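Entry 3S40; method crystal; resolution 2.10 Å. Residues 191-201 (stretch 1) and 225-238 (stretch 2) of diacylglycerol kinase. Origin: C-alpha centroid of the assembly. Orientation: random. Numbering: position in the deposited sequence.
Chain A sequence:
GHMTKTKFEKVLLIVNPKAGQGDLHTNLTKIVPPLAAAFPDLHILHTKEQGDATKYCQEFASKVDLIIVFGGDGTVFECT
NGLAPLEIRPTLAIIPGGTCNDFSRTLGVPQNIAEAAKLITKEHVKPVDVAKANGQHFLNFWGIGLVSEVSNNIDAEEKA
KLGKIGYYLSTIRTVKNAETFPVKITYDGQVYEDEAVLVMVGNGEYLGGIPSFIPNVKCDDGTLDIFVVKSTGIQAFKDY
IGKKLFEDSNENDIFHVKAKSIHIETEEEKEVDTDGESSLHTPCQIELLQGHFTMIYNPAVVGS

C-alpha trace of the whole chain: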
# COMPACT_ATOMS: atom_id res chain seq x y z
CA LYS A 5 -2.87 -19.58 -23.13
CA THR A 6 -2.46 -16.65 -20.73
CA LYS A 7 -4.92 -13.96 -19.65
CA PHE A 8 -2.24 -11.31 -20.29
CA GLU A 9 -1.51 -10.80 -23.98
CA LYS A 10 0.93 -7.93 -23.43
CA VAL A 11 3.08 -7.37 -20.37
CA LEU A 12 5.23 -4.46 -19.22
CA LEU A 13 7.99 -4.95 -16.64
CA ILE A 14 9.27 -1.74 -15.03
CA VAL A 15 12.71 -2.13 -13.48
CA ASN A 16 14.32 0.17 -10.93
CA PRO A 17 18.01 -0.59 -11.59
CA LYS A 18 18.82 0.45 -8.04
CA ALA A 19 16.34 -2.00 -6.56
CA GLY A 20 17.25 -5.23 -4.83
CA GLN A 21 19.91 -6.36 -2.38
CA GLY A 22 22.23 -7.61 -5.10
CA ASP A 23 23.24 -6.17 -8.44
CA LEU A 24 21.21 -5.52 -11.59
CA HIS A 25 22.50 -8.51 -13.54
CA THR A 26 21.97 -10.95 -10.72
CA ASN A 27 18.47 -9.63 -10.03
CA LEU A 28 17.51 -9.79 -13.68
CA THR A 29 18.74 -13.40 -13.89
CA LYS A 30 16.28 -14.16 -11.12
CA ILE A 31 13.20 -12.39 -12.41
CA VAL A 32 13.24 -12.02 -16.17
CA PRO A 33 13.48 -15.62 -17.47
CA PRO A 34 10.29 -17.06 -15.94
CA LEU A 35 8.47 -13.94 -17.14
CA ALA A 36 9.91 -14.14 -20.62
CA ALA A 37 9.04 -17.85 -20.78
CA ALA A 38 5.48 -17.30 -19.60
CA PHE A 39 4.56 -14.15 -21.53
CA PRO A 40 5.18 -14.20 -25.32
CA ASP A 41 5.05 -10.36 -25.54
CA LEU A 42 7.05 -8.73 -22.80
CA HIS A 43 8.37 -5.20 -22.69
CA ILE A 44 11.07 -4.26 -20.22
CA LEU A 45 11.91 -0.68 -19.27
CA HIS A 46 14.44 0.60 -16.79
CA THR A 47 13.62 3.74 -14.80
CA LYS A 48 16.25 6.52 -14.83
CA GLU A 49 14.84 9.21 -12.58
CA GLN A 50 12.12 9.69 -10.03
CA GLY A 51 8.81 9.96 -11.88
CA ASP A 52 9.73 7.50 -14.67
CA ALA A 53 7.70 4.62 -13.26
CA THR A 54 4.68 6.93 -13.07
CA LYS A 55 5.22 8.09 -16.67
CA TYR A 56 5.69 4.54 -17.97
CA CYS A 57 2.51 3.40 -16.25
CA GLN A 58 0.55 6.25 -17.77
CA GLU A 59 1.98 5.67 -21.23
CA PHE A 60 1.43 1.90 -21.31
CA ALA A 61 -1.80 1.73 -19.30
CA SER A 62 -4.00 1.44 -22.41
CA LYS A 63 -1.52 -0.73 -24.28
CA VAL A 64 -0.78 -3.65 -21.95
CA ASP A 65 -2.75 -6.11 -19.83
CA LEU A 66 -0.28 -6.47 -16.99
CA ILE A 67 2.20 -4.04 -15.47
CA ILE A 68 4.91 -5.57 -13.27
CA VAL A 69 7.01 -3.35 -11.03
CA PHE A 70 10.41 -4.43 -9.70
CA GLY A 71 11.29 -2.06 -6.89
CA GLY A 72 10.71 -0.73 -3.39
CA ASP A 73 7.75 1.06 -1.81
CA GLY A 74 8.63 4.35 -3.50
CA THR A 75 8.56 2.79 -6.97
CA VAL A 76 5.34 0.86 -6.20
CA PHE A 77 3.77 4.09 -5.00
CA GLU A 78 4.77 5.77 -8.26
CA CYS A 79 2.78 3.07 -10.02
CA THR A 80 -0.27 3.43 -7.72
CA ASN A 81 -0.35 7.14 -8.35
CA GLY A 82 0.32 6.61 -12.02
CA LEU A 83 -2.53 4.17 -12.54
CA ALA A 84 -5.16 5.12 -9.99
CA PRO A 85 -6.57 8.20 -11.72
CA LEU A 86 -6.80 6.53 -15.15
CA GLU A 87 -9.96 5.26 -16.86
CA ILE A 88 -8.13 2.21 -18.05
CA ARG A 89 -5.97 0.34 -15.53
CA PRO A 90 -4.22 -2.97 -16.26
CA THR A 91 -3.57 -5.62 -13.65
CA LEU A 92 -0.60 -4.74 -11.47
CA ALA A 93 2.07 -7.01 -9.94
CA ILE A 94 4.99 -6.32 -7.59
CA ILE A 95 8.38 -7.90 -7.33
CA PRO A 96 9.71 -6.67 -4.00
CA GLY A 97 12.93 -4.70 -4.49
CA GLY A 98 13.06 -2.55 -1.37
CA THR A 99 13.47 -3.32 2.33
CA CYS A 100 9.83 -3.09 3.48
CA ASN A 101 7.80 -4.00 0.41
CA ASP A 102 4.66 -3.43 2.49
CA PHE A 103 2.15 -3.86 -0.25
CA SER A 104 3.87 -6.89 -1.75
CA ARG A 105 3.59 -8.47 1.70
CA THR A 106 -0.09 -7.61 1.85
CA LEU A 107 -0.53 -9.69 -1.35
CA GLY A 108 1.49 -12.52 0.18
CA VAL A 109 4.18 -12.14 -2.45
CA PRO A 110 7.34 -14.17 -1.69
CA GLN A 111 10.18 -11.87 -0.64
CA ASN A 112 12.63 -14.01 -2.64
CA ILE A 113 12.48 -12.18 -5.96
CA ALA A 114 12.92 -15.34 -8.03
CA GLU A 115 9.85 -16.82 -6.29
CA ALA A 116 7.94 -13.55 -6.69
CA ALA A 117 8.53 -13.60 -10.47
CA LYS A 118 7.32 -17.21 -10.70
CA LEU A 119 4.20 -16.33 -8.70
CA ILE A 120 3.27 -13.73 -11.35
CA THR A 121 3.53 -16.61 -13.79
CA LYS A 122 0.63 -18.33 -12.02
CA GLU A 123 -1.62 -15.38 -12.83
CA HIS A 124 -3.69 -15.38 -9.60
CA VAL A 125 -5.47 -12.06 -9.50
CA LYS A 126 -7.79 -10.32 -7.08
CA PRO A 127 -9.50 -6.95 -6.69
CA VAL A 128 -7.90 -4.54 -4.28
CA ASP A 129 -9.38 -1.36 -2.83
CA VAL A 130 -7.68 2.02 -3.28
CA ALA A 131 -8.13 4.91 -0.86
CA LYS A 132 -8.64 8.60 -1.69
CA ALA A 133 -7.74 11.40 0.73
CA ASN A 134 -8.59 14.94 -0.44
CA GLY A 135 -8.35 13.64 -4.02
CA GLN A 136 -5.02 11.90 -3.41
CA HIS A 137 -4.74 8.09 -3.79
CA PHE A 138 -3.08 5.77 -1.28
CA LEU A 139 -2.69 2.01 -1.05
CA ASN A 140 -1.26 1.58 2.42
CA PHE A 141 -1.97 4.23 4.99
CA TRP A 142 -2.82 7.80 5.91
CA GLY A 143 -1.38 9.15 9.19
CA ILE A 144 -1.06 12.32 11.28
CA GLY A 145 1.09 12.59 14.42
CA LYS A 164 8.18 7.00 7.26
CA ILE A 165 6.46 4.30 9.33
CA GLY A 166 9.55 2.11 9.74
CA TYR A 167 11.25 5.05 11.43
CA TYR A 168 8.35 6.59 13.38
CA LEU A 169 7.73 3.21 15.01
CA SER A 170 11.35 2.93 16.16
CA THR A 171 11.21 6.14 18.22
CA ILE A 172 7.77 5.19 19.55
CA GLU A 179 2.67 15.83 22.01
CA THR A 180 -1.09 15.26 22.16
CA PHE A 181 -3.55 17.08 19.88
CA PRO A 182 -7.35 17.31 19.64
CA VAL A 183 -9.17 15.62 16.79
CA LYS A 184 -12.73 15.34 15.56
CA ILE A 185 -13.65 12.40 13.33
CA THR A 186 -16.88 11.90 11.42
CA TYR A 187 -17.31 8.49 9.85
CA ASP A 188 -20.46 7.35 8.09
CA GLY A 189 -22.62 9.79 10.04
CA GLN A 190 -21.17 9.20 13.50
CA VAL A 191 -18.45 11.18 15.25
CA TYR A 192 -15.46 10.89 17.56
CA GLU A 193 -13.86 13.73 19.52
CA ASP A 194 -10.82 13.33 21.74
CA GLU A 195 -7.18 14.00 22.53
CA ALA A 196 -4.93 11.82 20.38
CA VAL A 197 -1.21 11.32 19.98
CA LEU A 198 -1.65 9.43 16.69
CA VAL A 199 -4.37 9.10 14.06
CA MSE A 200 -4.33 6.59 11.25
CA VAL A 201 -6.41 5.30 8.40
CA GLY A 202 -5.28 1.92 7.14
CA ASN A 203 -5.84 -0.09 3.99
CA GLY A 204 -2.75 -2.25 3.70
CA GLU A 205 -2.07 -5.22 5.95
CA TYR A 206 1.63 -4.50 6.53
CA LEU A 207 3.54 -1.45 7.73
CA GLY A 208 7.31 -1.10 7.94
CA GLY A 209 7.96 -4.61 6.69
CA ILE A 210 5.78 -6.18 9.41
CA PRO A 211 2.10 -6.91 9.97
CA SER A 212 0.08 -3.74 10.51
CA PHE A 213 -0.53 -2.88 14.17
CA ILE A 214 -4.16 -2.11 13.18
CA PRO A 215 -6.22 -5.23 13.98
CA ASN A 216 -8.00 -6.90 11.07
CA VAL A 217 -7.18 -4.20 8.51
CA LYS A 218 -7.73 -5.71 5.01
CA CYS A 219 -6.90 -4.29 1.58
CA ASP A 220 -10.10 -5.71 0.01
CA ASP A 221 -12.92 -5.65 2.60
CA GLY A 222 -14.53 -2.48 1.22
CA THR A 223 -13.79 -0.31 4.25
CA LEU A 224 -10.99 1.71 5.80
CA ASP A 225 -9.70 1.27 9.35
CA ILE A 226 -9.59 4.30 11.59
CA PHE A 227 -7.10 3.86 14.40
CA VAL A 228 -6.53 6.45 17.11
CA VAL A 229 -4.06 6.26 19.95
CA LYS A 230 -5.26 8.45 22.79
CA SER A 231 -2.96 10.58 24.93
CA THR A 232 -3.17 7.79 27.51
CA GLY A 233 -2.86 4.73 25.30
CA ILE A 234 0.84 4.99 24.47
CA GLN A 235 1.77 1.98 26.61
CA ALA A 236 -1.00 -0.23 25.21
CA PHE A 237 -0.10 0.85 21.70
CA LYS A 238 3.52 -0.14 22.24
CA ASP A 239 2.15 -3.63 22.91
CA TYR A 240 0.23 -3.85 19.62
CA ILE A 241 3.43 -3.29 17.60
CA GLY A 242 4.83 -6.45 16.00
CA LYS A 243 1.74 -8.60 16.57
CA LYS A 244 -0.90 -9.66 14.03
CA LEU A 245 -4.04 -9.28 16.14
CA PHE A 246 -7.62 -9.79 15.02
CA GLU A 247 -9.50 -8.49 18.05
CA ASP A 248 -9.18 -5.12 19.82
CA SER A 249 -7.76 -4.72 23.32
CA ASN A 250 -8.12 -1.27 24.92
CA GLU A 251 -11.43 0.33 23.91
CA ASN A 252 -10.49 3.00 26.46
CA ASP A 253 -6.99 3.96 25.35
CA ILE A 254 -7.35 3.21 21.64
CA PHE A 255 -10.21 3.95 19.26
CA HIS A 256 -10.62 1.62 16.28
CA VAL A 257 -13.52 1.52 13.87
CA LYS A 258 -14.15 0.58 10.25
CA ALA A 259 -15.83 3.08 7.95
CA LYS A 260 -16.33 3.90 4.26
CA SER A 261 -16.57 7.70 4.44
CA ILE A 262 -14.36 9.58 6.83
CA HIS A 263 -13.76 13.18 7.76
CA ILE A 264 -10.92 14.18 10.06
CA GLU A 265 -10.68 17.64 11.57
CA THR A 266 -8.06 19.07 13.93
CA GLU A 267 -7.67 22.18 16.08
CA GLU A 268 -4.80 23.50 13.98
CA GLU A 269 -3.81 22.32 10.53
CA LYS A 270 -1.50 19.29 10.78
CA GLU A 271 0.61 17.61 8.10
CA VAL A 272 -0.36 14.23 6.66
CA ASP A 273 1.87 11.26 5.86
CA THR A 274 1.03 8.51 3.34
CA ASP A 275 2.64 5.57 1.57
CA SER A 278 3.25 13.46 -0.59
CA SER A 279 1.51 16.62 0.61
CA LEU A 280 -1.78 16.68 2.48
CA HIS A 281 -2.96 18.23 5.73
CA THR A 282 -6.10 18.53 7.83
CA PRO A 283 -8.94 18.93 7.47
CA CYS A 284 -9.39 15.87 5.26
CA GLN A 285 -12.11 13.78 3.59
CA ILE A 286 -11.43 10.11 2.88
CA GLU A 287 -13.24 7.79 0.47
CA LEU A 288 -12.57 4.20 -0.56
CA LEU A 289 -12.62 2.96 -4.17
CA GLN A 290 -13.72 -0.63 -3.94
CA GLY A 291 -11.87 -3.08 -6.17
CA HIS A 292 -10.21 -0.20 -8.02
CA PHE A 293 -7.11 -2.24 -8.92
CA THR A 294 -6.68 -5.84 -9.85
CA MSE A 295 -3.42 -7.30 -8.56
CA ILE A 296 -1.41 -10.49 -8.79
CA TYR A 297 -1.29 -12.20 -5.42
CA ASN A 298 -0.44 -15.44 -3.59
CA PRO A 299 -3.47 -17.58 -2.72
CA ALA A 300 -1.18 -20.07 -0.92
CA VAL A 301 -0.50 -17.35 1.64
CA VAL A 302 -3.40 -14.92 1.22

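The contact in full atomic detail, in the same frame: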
# COMPACT_ATOMS: atom_id res chain seq x y z
N VAL A 191 -19.62 10.36 14.96
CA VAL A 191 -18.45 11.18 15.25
C VAL A 191 -17.65 10.74 16.47
O VAL A 191 -18.15 10.02 17.35
CB VAL A 191 -18.80 12.68 15.41
CG1 VAL A 191 -19.67 13.16 14.25
CG2 VAL A 191 -19.48 12.91 16.74
N TYR A 192 -16.40 11.19 16.50
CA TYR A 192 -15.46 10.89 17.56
C TYR A 192 -14.62 12.13 17.85
O TYR A 192 -13.92 12.63 16.98
CB TYR A 192 -14.53 9.75 17.14
CG TYR A 192 -13.40 9.52 18.12
CD1 TYR A 192 -12.19 10.18 17.97
CD2 TYR A 192 -13.55 8.65 19.19
CE1 TYR A 192 -11.15 9.98 18.86
CE2 TYR A 192 -12.52 8.45 20.09
CZ TYR A 192 -11.33 9.12 19.92
OH TYR A 192 -10.30 8.92 20.82
N GLU A 193 -14.70 12.62 19.09
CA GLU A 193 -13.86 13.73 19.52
C GLU A 193 -12.99 13.30 20.69
O GLU A 193 -13.48 12.66 21.63
CB GLU A 193 -14.70 14.93 19.92
CG GLU A 193 -14.95 15.92 18.80
CD GLU A 193 -16.16 16.80 19.06
OE1 GLU A 193 -17.24 16.25 19.36
OE2 GLU A 193 -16.02 18.04 18.97
N ASP A 194 -11.71 13.65 20.64
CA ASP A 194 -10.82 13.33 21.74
C ASP A 194 -9.42 13.91 21.57
O ASP A 194 -9.13 14.62 20.61
CB ASP A 194 -10.74 11.81 21.94
CG ASP A 194 -10.86 11.42 23.40
OD1 ASP A 194 -11.81 11.89 24.07
OD2 ASP A 194 -10.01 10.64 23.88
N GLU A 195 -8.57 13.60 22.54
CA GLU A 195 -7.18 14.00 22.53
C GLU A 195 -6.36 12.80 22.10
O GLU A 195 -6.34 11.77 22.78
CB GLU A 195 -6.76 14.44 23.93
CG GLU A 195 -5.47 15.25 24.01
CD GLU A 195 -5.67 16.70 23.61
OE1 GLU A 195 -6.76 17.04 23.10
OE2 GLU A 195 -4.74 17.51 23.82
N ALA A 196 -5.69 12.93 20.96
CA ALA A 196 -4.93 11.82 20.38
C ALA A 196 -3.47 12.16 20.20
O ALA A 196 -3.13 13.31 19.94
CB ALA A 196 -5.53 11.42 19.03
N VAL A 197 -2.62 11.16 20.31
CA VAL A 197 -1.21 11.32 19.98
C VAL A 197 -0.97 10.88 18.53
O VAL A 197 -0.05 11.38 17.87
CB VAL A 197 -0.30 10.54 20.96
CG1 VAL A 197 -0.93 9.21 21.36
CG2 VAL A 197 1.07 10.32 20.34
N LEU A 198 -1.80 9.97 18.04
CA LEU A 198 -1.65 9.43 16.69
C LEU A 198 -3.00 9.09 16.05
O LEU A 198 -3.87 8.50 16.69
CB LEU A 198 -0.76 8.18 16.73
CG LEU A 198 -0.65 7.37 15.44
CD1 LEU A 198 0.33 8.01 14.47
CD2 LEU A 198 -0.23 5.95 15.75
N VAL A 199 -3.17 9.47 14.79
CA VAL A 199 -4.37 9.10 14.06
C VAL A 199 -4.01 8.43 12.75
O VAL A 199 -3.21 8.95 11.98
CB VAL A 199 -5.26 10.30 13.76
CG1 VAL A 199 -6.50 9.86 13.01
CG2 VAL A 199 -5.63 11.02 15.06
N MSE A 200 -4.60 7.27 12.50
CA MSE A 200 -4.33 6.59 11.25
C MSE A 200 -5.51 5.92 10.59
O MSE A 200 -6.44 5.45 11.25
CB MSE A 200 -3.19 5.63 11.41
CG MSE A 200 -1.91 6.35 11.20
SE MSE A 200 -0.52 5.13 11.39
CE MSE A 200 -1.19 3.72 10.15
N VAL A 201 -5.42 5.90 9.27
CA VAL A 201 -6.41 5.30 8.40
C VAL A 201 -5.69 4.28 7.55
O VAL A 201 -4.85 4.62 6.74
CB VAL A 201 -7.06 6.37 7.51
CG1 VAL A 201 -8.23 5.78 6.74
CG2 VAL A 201 -7.52 7.53 8.36
N ASP A 225 -9.84 1.41 7.90
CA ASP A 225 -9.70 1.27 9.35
C ASP A 225 -9.16 2.54 9.98
O ASP A 225 -8.03 2.96 9.74
CB ASP A 225 -8.79 0.09 9.70
CG ASP A 225 -9.48 -1.24 9.51
OD1 ASP A 225 -9.73 -1.95 10.52
OD2 ASP A 225 -9.80 -1.57 8.35
N ILE A 226 -10.01 3.16 10.80
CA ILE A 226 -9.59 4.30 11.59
C ILE A 226 -8.97 3.78 12.87
O ILE A 226 -9.53 2.91 13.54
CB ILE A 226 -10.79 5.18 11.97
CG1 ILE A 226 -11.52 5.67 10.72
CG2 ILE A 226 -10.33 6.34 12.85
CD1 ILE A 226 -12.75 6.50 11.01
N PHE A 227 -7.81 4.31 13.22
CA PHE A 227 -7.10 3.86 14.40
C PHE A 227 -6.53 5.09 15.10
O PHE A 227 -5.71 5.84 14.54
CB PHE A 227 -5.99 2.89 14.00
CG PHE A 227 -5.31 2.21 15.16
CD1 PHE A 227 -5.84 1.07 15.73
CD2 PHE A 227 -4.13 2.73 15.69
CE1 PHE A 227 -5.21 0.45 16.80
CE2 PHE A 227 -3.49 2.11 16.76
CZ PHE A 227 -4.04 0.97 17.31
N VAL A 228 -6.97 5.30 16.34
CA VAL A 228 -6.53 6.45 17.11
C VAL A 228 -5.85 6.02 18.40
O VAL A 228 -6.40 5.24 19.17
CB VAL A 228 -7.72 7.33 17.47
CG1 VAL A 228 -7.26 8.52 18.31
CG2 VAL A 228 -8.44 7.80 16.21
N VAL A 229 -4.64 6.51 18.64
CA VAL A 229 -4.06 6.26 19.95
C VAL A 229 -4.23 7.49 20.82
O VAL A 229 -3.73 8.57 20.49
CB VAL A 229 -2.60 5.86 19.88
CG1 VAL A 229 -2.10 5.49 21.28
CG2 VAL A 229 -2.42 4.69 18.92
N LYS A 230 -4.95 7.33 21.92
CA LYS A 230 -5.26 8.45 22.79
C LYS A 230 -4.03 8.86 23.58
O LYS A 230 -3.07 8.10 23.68
CB LYS A 230 -6.41 8.09 23.73
CG LYS A 230 -7.61 7.49 23.00
CD LYS A 230 -8.74 7.12 23.94
CE LYS A 230 -9.86 6.39 23.19
NZ LYS A 230 -11.01 6.02 24.06
N SER A 231 -4.06 10.07 24.14
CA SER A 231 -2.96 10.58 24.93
C SER A 231 -2.50 9.60 26.01
O SER A 231 -1.36 9.64 26.47
CB SER A 231 -3.36 11.92 25.57
OG SER A 231 -4.65 11.83 26.15
N THR A 232 -3.40 8.69 26.39
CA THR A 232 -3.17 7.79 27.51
C THR A 232 -2.92 6.35 27.09
O THR A 232 -2.71 5.47 27.93
CB THR A 232 -4.41 7.76 28.43
OG1 THR A 232 -5.27 6.69 28.03
CG2 THR A 232 -5.17 9.08 28.35
N GLY A 233 -2.96 6.09 25.79
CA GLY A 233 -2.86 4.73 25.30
C GLY A 233 -1.50 4.38 24.72
O GLY A 233 -1.36 3.36 24.05
N ILE A 234 -0.51 5.22 24.99
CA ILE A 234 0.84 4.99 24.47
C ILE A 234 1.40 3.62 24.84
O ILE A 234 1.90 2.89 23.99
CB ILE A 234 1.81 6.10 24.90
CG1 ILE A 234 1.51 7.38 24.12
CG2 ILE A 234 3.26 5.66 24.68
CD1 ILE A 234 2.17 8.61 24.69
N GLN A 235 1.30 3.28 26.12
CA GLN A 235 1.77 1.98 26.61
C GLN A 235 1.11 0.83 25.86
O GLN A 235 1.79 -0.02 25.28
CB GLN A 235 1.48 1.86 28.11
CG GLN A 235 1.47 0.44 28.63
CD GLN A 235 0.38 0.20 29.65
OE1 GLN A 235 -0.06 1.13 30.33
NE2 GLN A 235 -0.08 -1.04 29.75
N ALA A 236 -0.23 0.81 25.87
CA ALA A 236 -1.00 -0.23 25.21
C ALA A 236 -0.61 -0.34 23.74
O ALA A 236 -0.47 -1.43 23.19
CB ALA A 236 -2.48 0.06 25.34
N PHE A 237 -0.44 0.81 23.11
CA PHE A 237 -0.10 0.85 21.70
C PHE A 237 1.27 0.24 21.43
O PHE A 237 1.48 -0.42 20.40
CB PHE A 237 -0.13 2.28 21.19
CG PHE A 237 0.44 2.45 19.83
CD1 PHE A 237 -0.13 1.80 18.75
CD2 PHE A 237 1.54 3.25 19.62
CE1 PHE A 237 0.40 1.96 17.48
CE2 PHE A 237 2.07 3.41 18.37
CZ PHE A 237 1.50 2.76 17.29
N LYS A 238 2.20 0.45 22.35
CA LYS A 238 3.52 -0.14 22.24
C LYS A 238 3.39 -1.66 22.17
O LYS A 238 4.15 -2.33 21.47
CB LYS A 238 4.41 0.29 23.41
CG LYS A 238 4.96 1.70 23.27
CD LYS A 238 5.01 2.44 24.61
CE LYS A 238 6.03 1.83 25.55
NZ LYS A 238 6.02 2.51 26.88

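Stretch 2 enters the contact as a strand, 225-230, that runs antiparallel to strand 198-201 and is bound to it mainly through the backbone. At Asp225 the carbonyl does the work: its O lies 3.1 Å from Val201 CA in a CA-H...O contact, while the carboxylate leads away and is hydrogen-bonded elsewhere in the structure. Ile226 pairs with Val201 at a non-hydrogen-bonded position, and both side chains lie on the same face of the sheet; beta-branched and apolar, they suit an extended backbone and a buried site. Phe227 and Met200, a selenomethionine, exchange the two shortest hydrogen bonds of the contact: Phe227 N donates to Met200 O and Met200 N to Phe227 O, each at 2.7 Å. Their long side chains share the other face, though their ends lead away from the partner stretch.

Val228, buried opposite Val199, returns to the face of Ile226. Its CG1 packs 3.5 Å from Ala196 CB and 4.2 Å from Tyr192 CE1. Val229 N donates to Leu198 O (2.9 Å), and Val229 O accepts from Val197 N (2.8 Å) and, weakly, from Leu198 N (3.4 Å). This shared acceptor marks a beta bulge, where the register shifts by one and stretch 1 turns a corner at Val197.

Beyond the bulge Lys230 pairs with Ala196. Its extended aliphatic chain can pass the edge of the Tyr192 ring, with CE 3.5 Å from Tyr192 OH, while its NZ is hydrogen-bonded elsewhere. Ser231 N donates to Glu195 O (3.2 Å), the last hydrogen bond between the stretches. A type I turn from Lys230 to Gly233 then leads into the helix, with Gly233 as N-cap. From the helix, Ile234 CG1 reaches Val197 CG1 (4.1 Å), and Phe237 CZ meets Leu198 CD2 (3.9 Å), which also packs against Val229 CG2 (4.1 Å). Together the stretches bury 747 Å², summed over both sides.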